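Local atomic coordinates of RedY-like protein (Hahella chejuensis, PDB entry 2JDJ), a protein that probably takes part in the biosynthesis of the red pigment prodigiosin, as a small member of the dimeric alpha+beta barrel superfamily. Residues A[13-18]-A[84-89]; A[20-25]-A[77-82]; A[62-67]-A[90-95]. One frame throughout, in Å; residues are numbered along the deposited sequence.

Contact 1: residues A[13-18]-A[84-89]; sequences VAQADA and SRMAEV. With IPA (isopropyl alcohol), chain E.
Gln15 reaches Met86 with chi1 at -96°, turned away from the nearest staggered position, and with an extended chain beyond CG. Met86, present here as selenomethionine, sets CG anti to its carbonyl carbon (chi1 -68°) and then bends at the selenium (chi3 -62°). The two side chains run slantwise past each other. The amide of Gln15 rests against the middle of the Met86 chain: OE1 lies 3.8 Å from Met86 CG, while NE2 is 4.0 Å from the same carbon. Met86 SE passes on to Ala18 in the first turn of helix 16-30, 4.0 Å from Ala18 C and 4.4 Å from Ala18 CB. A water sits between Gln15 OE1, 2.7 Å from it, and the backbone Met86 O. Shortening Gln15 to an alanine is likely to leave this water without its side-chain partner and Met86 CG less covered. Gln15 occupies the N-cap position of helix 16-30. Just before it, Val13 O accepts from Ala16 N and also from O2 of an isopropyl alcohol, probably a crystallisation additive, at 2.9 Å. Met86 also touches Phe19, and its backbone is hydrogen-bonded to Phe11. The start of helix 16-30 is thus packed against the junction of helix 74-86 with strand 87-97, the neighbour of strand 2-10 in the antiparallel sheet. Direct contact is van der Waals only, a buried apolar chain against alanine and a partly exposed amide; the polar link from Gln15 to the Met86 backbone goes through water and is probably more tolerant of small shifts than a direct bond.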
loop_
_atom_site.group_PDB
_atom_site.type_symbol
_atom_site.label_atom_id
_atom_site.label_comp_id
_atom_site.label_asym_id
_atom_site.label_seq_id
_atom_site.Cartn_x
_atom_site.Cartn_y
_atom_site.Cartn_z
ATOM N N VAL A 13 -21.577 -7.486 1.088
ATOM C CA VAL A 13 -21.367 -6.041 0.941
ATOM C C VAL A 13 -22.441 -5.231 1.649
ATOM O O VAL A 13 -22.218 -4.071 1.947
ATOM C CB VAL A 13 -21.250 -5.521 -0.546
ATOM C CG1 VAL A 13 -19.980 -6.005 -1.183
ATOM C CG2 VAL A 13 -22.470 -5.889 -1.393
ATOM N N ALA A 14 -23.590 -5.838 1.938
ATOM C CA ALA A 14 -24.587 -5.161 2.806
ATOM C C ALA A 14 -23.971 -4.722 4.134
ATOM O O ALA A 14 -24.369 -3.701 4.708
ATOM C CB ALA A 14 -25.829 -6.034 3.027
ATOM N N GLN A 15 -22.956 -5.448 4.602
ATOM C CA GLN A 15 -22.278 -5.112 5.872
ATOM C C GLN A 15 -21.205 -4.043 5.807
ATOM O O GLN A 15 -20.493 -3.832 6.796
ATOM C CB GLN A 15 -21.629 -6.352 6.472
ATOM C CG GLN A 15 -22.497 -7.021 7.493
ATOM C CD GLN A 15 -21.842 -8.219 8.121
ATOM O OE1 GLN A 15 -21.099 -8.970 7.464
ATOM N NE2 GLN A 15 -22.114 -8.415 9.402
ATOM N N ALA A 16 -21.067 -3.375 4.665
ATOM C CA ALA A 16 -19.979 -2.412 4.493
ATOM C C ALA A 16 -19.971 -1.392 5.612
ATOM O O ALA A 16 -18.910 -1.028 6.125
ATOM C CB ALA A 16 -20.071 -1.710 3.143
ATOM N N ASP A 17 -21.140 -0.914 5.997
ATOM C CA ASP A 17 -21.164 0.152 6.977
ATOM C C ASP A 17 -20.681 -0.285 8.370
ATOM O O ASP A 17 -19.949 0.456 9.021
ATOM C CB ASP A 17 -22.522 0.800 7.011
ATOM C CG ASP A 17 -23.495 0.001 7.775
ATOM O OD1 ASP A 17 -23.439 -1.243 7.627
ATOM O OD2 ASP A 17 -24.260 0.616 8.559
ATOM N N ALA A 18 -21.045 -1.493 8.798
ATOM C CA ALA A 18 -20.481 -2.095 10.013
ATOM C C ALA A 18 -18.971 -2.282 9.919
ATOM O O ALA A 18 -18.241 -1.976 10.874
ATOM C CB ALA A 18 -21.167 -3.417 10.312
ATOM N N SER A 84 -12.992 -11.360 11.198
ATOM C CA SER A 84 -13.377 -12.643 10.625
ATOM C C SER A 84 -14.881 -12.928 10.543
ATOM O O SER A 84 -15.294 -13.870 9.853
ATOM C CB SER A 84 -12.659 -13.754 11.380
ATOM O OG SER A 84 -11.308 -13.810 10.942
ATOM N N ARG A 85 -15.697 -12.140 11.250
ATOM C CA ARG A 85 -17.161 -12.256 11.149
ATOM C C ARG A 85 -17.677 -11.581 9.877
ATOM O O ARG A 85 -18.780 -11.870 9.428
ATOM C CB ARG A 85 -17.859 -11.609 12.357
ATOM C CG ARG A 85 -17.551 -12.235 13.717
ATOM C CD ARG A 85 -17.976 -13.678 13.814
ATOM N NE ARG A 85 -19.435 -13.830 13.822
ATOM C CZ ARG A 85 -20.213 -13.654 14.889
ATOM N NH1 ARG A 85 -19.691 -13.304 16.064
ATOM N NH2 ARG A 85 -21.525 -13.829 14.778
HETATM N N MSE A 86 -16.862 -10.696 9.293
HETATM C CA MSE A 86 -17.306 -9.855 8.171
HETATM C C MSE A 86 -16.517 -10.037 6.877
HETATM O O MSE A 86 -17.043 -9.765 5.802
HETATM C CB MSE A 86 -17.204 -8.378 8.537
HETATM C CG MSE A 86 -18.157 -7.887 9.606
HETATM SE SE MSE A 86 -17.664 -6.046 10.056
HETATM C CE MSE A 86 -15.883 -6.276 10.745
ATOM N N ALA A 87 -15.275 -10.496 6.985
ATOM C CA ALA A 87 -14.313 -10.343 5.889
ATOM C C ALA A 87 -13.217 -11.393 5.897
ATOM O O ALA A 87 -13.000 -12.054 6.906
ATOM C CB ALA A 87 -13.688 -8.951 5.971
ATOM N N GLU A 88 -12.507 -11.533 4.771
ATOM C CA GLU A 88 -11.373 -12.435 4.699
ATOM C C GLU A 88 -10.276 -11.774 3.872
ATOM O O GLU A 88 -10.564 -10.978 2.966
ATOM C CB GLU A 88 -11.789 -13.777 4.057
ATOM C CG GLU A 88 -12.381 -13.620 2.655
ATOM C CD GLU A 88 -12.725 -14.936 1.979
ATOM O OE1 GLU A 88 -12.538 -16.011 2.599
ATOM O OE2 GLU A 88 -13.206 -14.889 0.828
ATOM N N VAL A 89 -9.027 -12.084 4.203
ATOM C CA VAL A 89 -7.893 -11.640 3.414
ATOM C C VAL A 89 -7.846 -12.624 2.236
ATOM O O VAL A 89 -7.912 -13.849 2.439
ATOM C CB VAL A 89 -6.582 -11.692 4.241
ATOM C CG1 VAL A 89 -5.362 -11.484 3.344
ATOM C CG2 VAL A 89 -6.592 -10.663 5.375
HETATM C C1 IPA E . -23.103 0.219 -0.022
HETATM C C2 IPA E . -23.252 -1.285 0.180
HETATM C C3 IPA E . -24.394 -1.837 -0.666
HETATM O O2 IPA E . -23.509 -1.525 1.541
HETATM O O HOH W 1 -19.400 -8.978 5.375
#

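Contact 2: residues A[20-25]-A[77-82]; sequences EFWVQN and AGLVQA
Apolar packing between helices 16-30 and 74-86 centres on the indole of Trp22, which chi1 of 173° carries out from its own helix, CG anti to the backbone N. The ring spans the gap between the helices, 8.5 Å from Trp22 CA to Ala82 CA. Ala82 CB approaches the indole obliquely, 3.4 Å from Trp22 NE1. Further round the ring, Trp22 CZ2 lies 4.1 Å from Leu79 CD2, the two side chains crossing at about a right angle. Beside these apolar contacts the ring meets the backbone, Trp22 CZ2 lying 3.5 Å from Leu79 O, again obliquely. Polar contact across the helices goes through one water, in the plane of the indole at its edge. It accepts from Trp22 NE1 at 2.9 Å and donates to Gly78 O at 3.1 Å, linking the indole N-H to the backbone of helix 74-86. Within segment 20-25, Asn25 ND2 donates to Phe21 O (2.9 Å, 155° at the hydrogen), using a lone pair in the carbonyl plane. Among the neighbouring elements, Phe83 and Met86 of helix 74-86 also pack on Trp22. Glu20 ties helix 16-30 to the sheet through Arg44 and Tyr55, and Val23 meets Leu98 of the second subunit.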
loop_
_atom_site.group_PDB
_atom_site.type_symbol
_atom_site.label_atom_id
_atom_site.label_comp_id
_atom_site.label_asym_id
_atom_site.label_seq_id
_atom_site.Cartn_x
_atom_site.Cartn_y
_atom_site.Cartn_z
ATOM N N GLU A 20 -16.769 -0.637 7.912
ATOM C CA GLU A 20 -16.098 0.676 7.931
ATOM C C GLU A 20 -16.144 1.380 9.283
ATOM O O GLU A 20 -15.215 2.085 9.629
ATOM C CB GLU A 20 -16.648 1.593 6.829
ATOM C CG GLU A 20 -16.390 1.005 5.448
ATOM C CD GLU A 20 -16.644 1.954 4.293
ATOM O OE1 GLU A 20 -16.631 3.181 4.497
ATOM O OE2 GLU A 20 -16.828 1.443 3.155
ATOM N N PHE A 21 -17.222 1.197 10.043
ATOM C CA PHE A 21 -17.270 1.800 11.370
ATOM C C PHE A 21 -16.242 1.112 12.289
ATOM O O PHE A 21 -15.554 1.774 13.076
ATOM C CB PHE A 21 -18.684 1.758 11.984
ATOM C CG PHE A 21 -18.744 2.422 13.336
ATOM C CD1 PHE A 21 -19.018 3.793 13.441
ATOM C CD2 PHE A 21 -18.447 1.699 14.495
ATOM C CE1 PHE A 21 -19.031 4.428 14.690
ATOM C CE2 PHE A 21 -18.439 2.329 15.738
ATOM C CZ PHE A 21 -18.734 3.691 15.831
ATOM N N TRP A 22 -16.163 -0.218 12.186
ATOM C CA TRP A 22 -15.208 -1.029 12.931
ATOM C C TRP A 22 -13.785 -0.633 12.577
ATOM O O TRP A 22 -12.957 -0.396 13.466
ATOM C CB TRP A 22 -15.444 -2.524 12.699
ATOM C CG TRP A 22 -14.374 -3.383 13.317
ATOM C CD1 TRP A 22 -14.309 -3.821 14.616
ATOM C CD2 TRP A 22 -13.197 -3.887 12.664
ATOM N NE1 TRP A 22 -13.160 -4.570 14.810
ATOM C CE2 TRP A 22 -12.463 -4.629 13.627
ATOM C CE3 TRP A 22 -12.688 -3.781 11.360
ATOM C CZ2 TRP A 22 -11.239 -5.261 13.320
ATOM C CZ3 TRP A 22 -11.476 -4.409 11.058
ATOM C CH2 TRP A 22 -10.768 -5.140 12.036
ATOM N N VAL A 23 -13.496 -0.519 11.283
ATOM C CA VAL A 23 -12.154 -0.086 10.874
ATOM C C VAL A 23 -11.792 1.256 11.526
ATOM O O VAL A 23 -10.776 1.371 12.197
ATOM C CB VAL A 23 -12.005 0.003 9.334
ATOM C CG1 VAL A 23 -10.740 0.775 8.957
ATOM C CG2 VAL A 23 -12.002 -1.389 8.733
ATOM N N GLN A 24 -12.624 2.268 11.329
ATOM C CA GLN A 24 -12.267 3.618 11.793
ATOM C C GLN A 24 -12.253 3.812 13.305
ATOM O O GLN A 24 -11.472 4.590 13.821
ATOM C CB GLN A 24 -13.176 4.649 11.146
ATOM C CG GLN A 24 -12.826 4.891 9.692
ATOM C CD GLN A 24 -13.743 5.909 9.036
ATOM O OE1 GLN A 24 -14.340 5.641 7.989
ATOM N NE2 GLN A 24 -13.866 7.073 9.655
ATOM N N ASN A 25 -13.107 3.101 14.022
ATOM C CA ASN A 25 -13.276 3.361 15.454
ATOM C C ASN A 25 -12.776 2.250 16.359
ATOM O O ASN A 25 -12.739 2.408 17.583
ATOM C CB ASN A 25 -14.740 3.686 15.737
ATOM C CG ASN A 25 -15.219 4.871 14.940
ATOM O OD1 ASN A 25 -14.974 6.010 15.311
ATOM N ND2 ASN A 25 -15.881 4.610 13.813
ATOM N N ALA A 77 -5.647 -10.633 18.656
ATOM C CA ALA A 77 -6.653 -11.692 18.571
ATOM C C ALA A 77 -8.061 -11.119 18.589
ATOM O O ALA A 77 -8.979 -11.667 17.965
ATOM C CB ALA A 77 -6.466 -12.715 19.702
ATOM N N GLY A 78 -8.227 -10.015 19.313
ATOM C CA GLY A 78 -9.515 -9.331 19.401
ATOM C C GLY A 78 -9.913 -8.648 18.099
ATOM O O GLY A 78 -11.090 -8.605 17.735
ATOM N N LEU A 79 -8.925 -8.101 17.401
ATOM C CA LEU A 79 -9.142 -7.550 16.068
ATOM C C LEU A 79 -9.529 -8.638 15.061
ATOM O O LEU A 79 -10.555 -8.523 14.391
ATOM C CB LEU A 79 -7.896 -6.793 15.599
ATOM C CG LEU A 79 -7.477 -5.545 16.383
ATOM C CD1 LEU A 79 -6.187 -4.991 15.781
ATOM C CD2 LEU A 79 -8.590 -4.481 16.388
ATOM N N VAL A 80 -8.716 -9.691 14.959
ATOM C CA VAL A 80 -9.022 -10.857 14.097
ATOM C C VAL A 80 -10.430 -11.444 14.310
ATOM O O VAL A 80 -11.145 -11.726 13.338
ATOM C CB VAL A 80 -7.959 -11.966 14.224
ATOM C CG1 VAL A 80 -8.362 -13.193 13.412
ATOM C CG2 VAL A 80 -6.619 -11.452 13.742
ATOM N N GLN A 81 -10.845 -11.600 15.566
ATOM C CA GLN A 81 -12.148 -12.219 15.858
ATOM C C GLN A 81 -13.292 -11.441 15.190
ATOM O O GLN A 81 -14.184 -12.023 14.547
ATOM C CB GLN A 81 -12.360 -12.334 17.389
ATOM C CG GLN A 81 -13.566 -13.196 17.832
ATOM C CD GLN A 81 -13.322 -13.975 19.156
ATOM O OE1 GLN A 81 -13.649 -15.169 19.263
ATOM N NE2 GLN A 81 -12.740 -13.301 20.152
ATOM N N ALA A 82 -13.251 -10.122 15.350
ATOM C CA ALA A 82 -14.264 -9.223 14.792
ATOM C C ALA A 82 -14.166 -9.199 13.269
ATOM O O ALA A 82 -15.171 -9.344 12.575
ATOM C CB ALA A 82 -14.080 -7.817 15.352
HETATM O O HOH W 2 -12.474 -5.808 17.375
#

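Contact 3: residues A[62-67]-A[90-95]; sequences TDRAAF and VEELAG
Arg64 begins helix 64-71 beside strand 87-97, and the nearest pair of CA atoms, Arg64 CA and Ala94 CA, is 9.6 Å apart, a gap that long side chains must span. Arg64 and Glu92 do so from opposite directions. Glu92 is fully extended (chi1 177°), whereas the arginine chain bends at chi2 and chi3. Their salt bridge is single-pronged: Arg64 NH2 stands 2.9 Å from Glu92 OE2, which meets the guanidinium at its edge and near its plane. The two flat groups are turned 52° apart, and Glu92 OE1 stays 3.9 Å from Arg64 NH2. Each charge has a second partner, Asp68 for Arg64 NH1 and, weakly, His6 for Glu92 OE1, which probably helps fix the turn of both groups. The helix start is capped by Asp63, whose OD1 accepts from Ala66 N at 2.8 Å, the N-H coming from above the carboxylate plane. Along the strand, Glu91 forms salt bridges to Lys7 of its own chain and to Lys7 of the second subunit, and Leu93 packs on Tyr53 of that subunit. A strand with a helix on one face and the partner subunit on the other is consistent with the dimeric alpha+beta barrel fold to which this family is assigned.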
loop_
_atom_site.group_PDB
_atom_site.type_symbol
_atom_site.label_atom_id
_atom_site.label_comp_id
_atom_site.label_asym_id
_atom_site.label_seq_id
_atom_site.Cartn_x
_atom_site.Cartn_y
_atom_site.Cartn_z
ATOM N N THR A 62 7.849 -1.703 11.527
ATOM C CA THR A 62 9.267 -1.526 11.831
ATOM C C THR A 62 10.055 -2.666 11.207
ATOM O O THR A 62 10.992 -2.444 10.426
ATOM C CB THR A 62 9.499 -1.484 13.351
ATOM O OG1 THR A 62 8.823 -2.595 13.968
ATOM C CG2 THR A 62 8.948 -0.178 13.923
ATOM N N ASP A 63 9.648 -3.881 11.538
ATOM C CA ASP A 63 10.128 -5.082 10.858
ATOM C C ASP A 63 9.139 -6.199 11.103
ATOM O O ASP A 63 8.351 -6.149 12.065
ATOM C CB ASP A 63 11.516 -5.494 11.348
ATOM C CG ASP A 63 11.555 -5.704 12.838
ATOM O OD1 ASP A 63 11.115 -6.775 13.286
ATOM O OD2 ASP A 63 12.011 -4.785 13.563
ATOM N N ARG A 64 9.194 -7.202 10.230
ATOM C CA ARG A 64 8.278 -8.344 10.259
ATOM C C ARG A 64 8.337 -9.104 11.569
ATOM O O ARG A 64 7.329 -9.648 12.038
ATOM C CB ARG A 64 8.576 -9.304 9.090
ATOM C CG ARG A 64 7.491 -10.333 8.826
ATOM C CD ARG A 64 6.139 -9.671 8.615
ATOM N NE ARG A 64 5.396 -10.250 7.494
ATOM C CZ ARG A 64 4.379 -11.094 7.615
ATOM N NH1 ARG A 64 3.956 -11.488 8.813
ATOM N NH2 ARG A 64 3.774 -11.538 6.523
ATOM N N ALA A 65 9.532 -9.154 12.150
ATOM C CA ALA A 65 9.734 -9.822 13.434
ATOM C C ALA A 65 8.864 -9.180 14.535
ATOM O O ALA A 65 8.157 -9.878 15.284
ATOM C CB ALA A 65 11.224 -9.792 13.804
ATOM N N ALA A 66 8.917 -7.852 14.619
ATOM C CA ALA A 66 8.128 -7.099 15.607
ATOM C C ALA A 66 6.620 -7.289 15.373
ATOM O O ALA A 66 5.867 -7.521 16.312
ATOM C CB ALA A 66 8.502 -5.623 15.574
ATOM N N PHE A 67 6.191 -7.209 14.110
ATOM C CA PHE A 67 4.770 -7.427 13.762
ATOM C C PHE A 67 4.265 -8.815 14.148
ATOM O O PHE A 67 3.181 -8.955 14.702
ATOM C CB PHE A 67 4.499 -7.146 12.284
ATOM C CG PHE A 67 3.032 -7.192 11.916
ATOM C CD1 PHE A 67 2.135 -6.275 12.457
ATOM C CD2 PHE A 67 2.549 -8.159 11.036
ATOM C CE1 PHE A 67 0.770 -6.313 12.126
ATOM C CE2 PHE A 67 1.189 -8.208 10.698
ATOM C CZ PHE A 67 0.297 -7.281 11.245
ATOM N N VAL A 90 -7.746 -12.096 1.013
ATOM C CA VAL A 90 -7.705 -12.934 -0.192
ATOM C C VAL A 90 -6.346 -12.856 -0.926
ATOM O O VAL A 90 -6.092 -13.595 -1.866
ATOM C CB VAL A 90 -8.922 -12.630 -1.147
ATOM C CG1 VAL A 90 -10.262 -12.950 -0.438
ATOM C CG2 VAL A 90 -8.949 -11.177 -1.604
ATOM N N GLU A 91 -5.503 -11.916 -0.520
ATOM C CA GLU A 91 -4.152 -11.841 -1.020
ATOM C C GLU A 91 -3.330 -11.034 -0.049
ATOM O O GLU A 91 -3.840 -10.108 0.582
ATOM C CB GLU A 91 -4.092 -11.229 -2.429
ATOM C CG GLU A 91 -2.683 -11.338 -3.051
ATOM C CD GLU A 91 -2.600 -10.822 -4.473
ATOM O OE1 GLU A 91 -3.623 -10.420 -5.045
ATOM O OE2 GLU A 91 -1.490 -10.823 -5.034
ATOM N N GLU A 92 -2.075 -11.433 0.116
ATOM C CA GLU A 92 -1.112 -10.632 0.856
ATOM C C GLU A 92 0.053 -10.276 -0.060
ATOM O O GLU A 92 0.570 -11.145 -0.747
ATOM C CB GLU A 92 -0.573 -11.393 2.068
ATOM C CG GLU A 92 0.483 -10.593 2.811
ATOM C CD GLU A 92 1.001 -11.299 4.041
ATOM O OE1 GLU A 92 0.193 -11.640 4.932
ATOM O OE2 GLU A 92 2.225 -11.495 4.113
ATOM N N LEU A 93 0.444 -8.999 -0.067
ATOM C CA LEU A 93 1.663 -8.518 -0.720
ATOM C C LEU A 93 2.527 -7.958 0.401
ATOM O O LEU A 93 1.997 -7.352 1.344
ATOM C CB LEU A 93 1.366 -7.378 -1.705
ATOM C CG LEU A 93 0.508 -7.512 -2.973
ATOM C CD1 LEU A 93 -0.969 -7.721 -2.696
ATOM C CD2 LEU A 93 0.659 -6.278 -3.838
ATOM N N ALA A 94 3.841 -8.145 0.317
ATOM C CA ALA A 94 4.753 -7.648 1.344
ATOM C C ALA A 94 6.123 -7.307 0.751
ATOM O O ALA A 94 6.594 -7.981 -0.162
ATOM C CB ALA A 94 4.911 -8.691 2.466
ATOM N N GLY A 95 6.760 -6.274 1.276
ATOM C CA GLY A 95 8.132 -5.983 0.910
ATOM C C GLY A 95 8.851 -5.120 1.914
ATOM O O GLY A 95 8.246 -4.567 2.837
#

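None of the three contacts is fully core. Contacts 1 and 2 are partly buried and both use helix 16-30 and helix 74-86, contact 1 at the start of the first and the end of the second; along the chain, contact 2 is nested inside contact 1. They meet physically, Met86 CE lying 4.1 Å from Trp22 CD2, and both combine apolar packing with a bridging water. Contact 3 lies at the surface, on the other side of the chain's centre, about 22 Å from contact 1 and 19 Å from contact 2 between centres, and relies on charge instead. It shares strand 87-97 with contact 1. Residues of contacts 2 and 3, but none of contact 1, touch the second subunit.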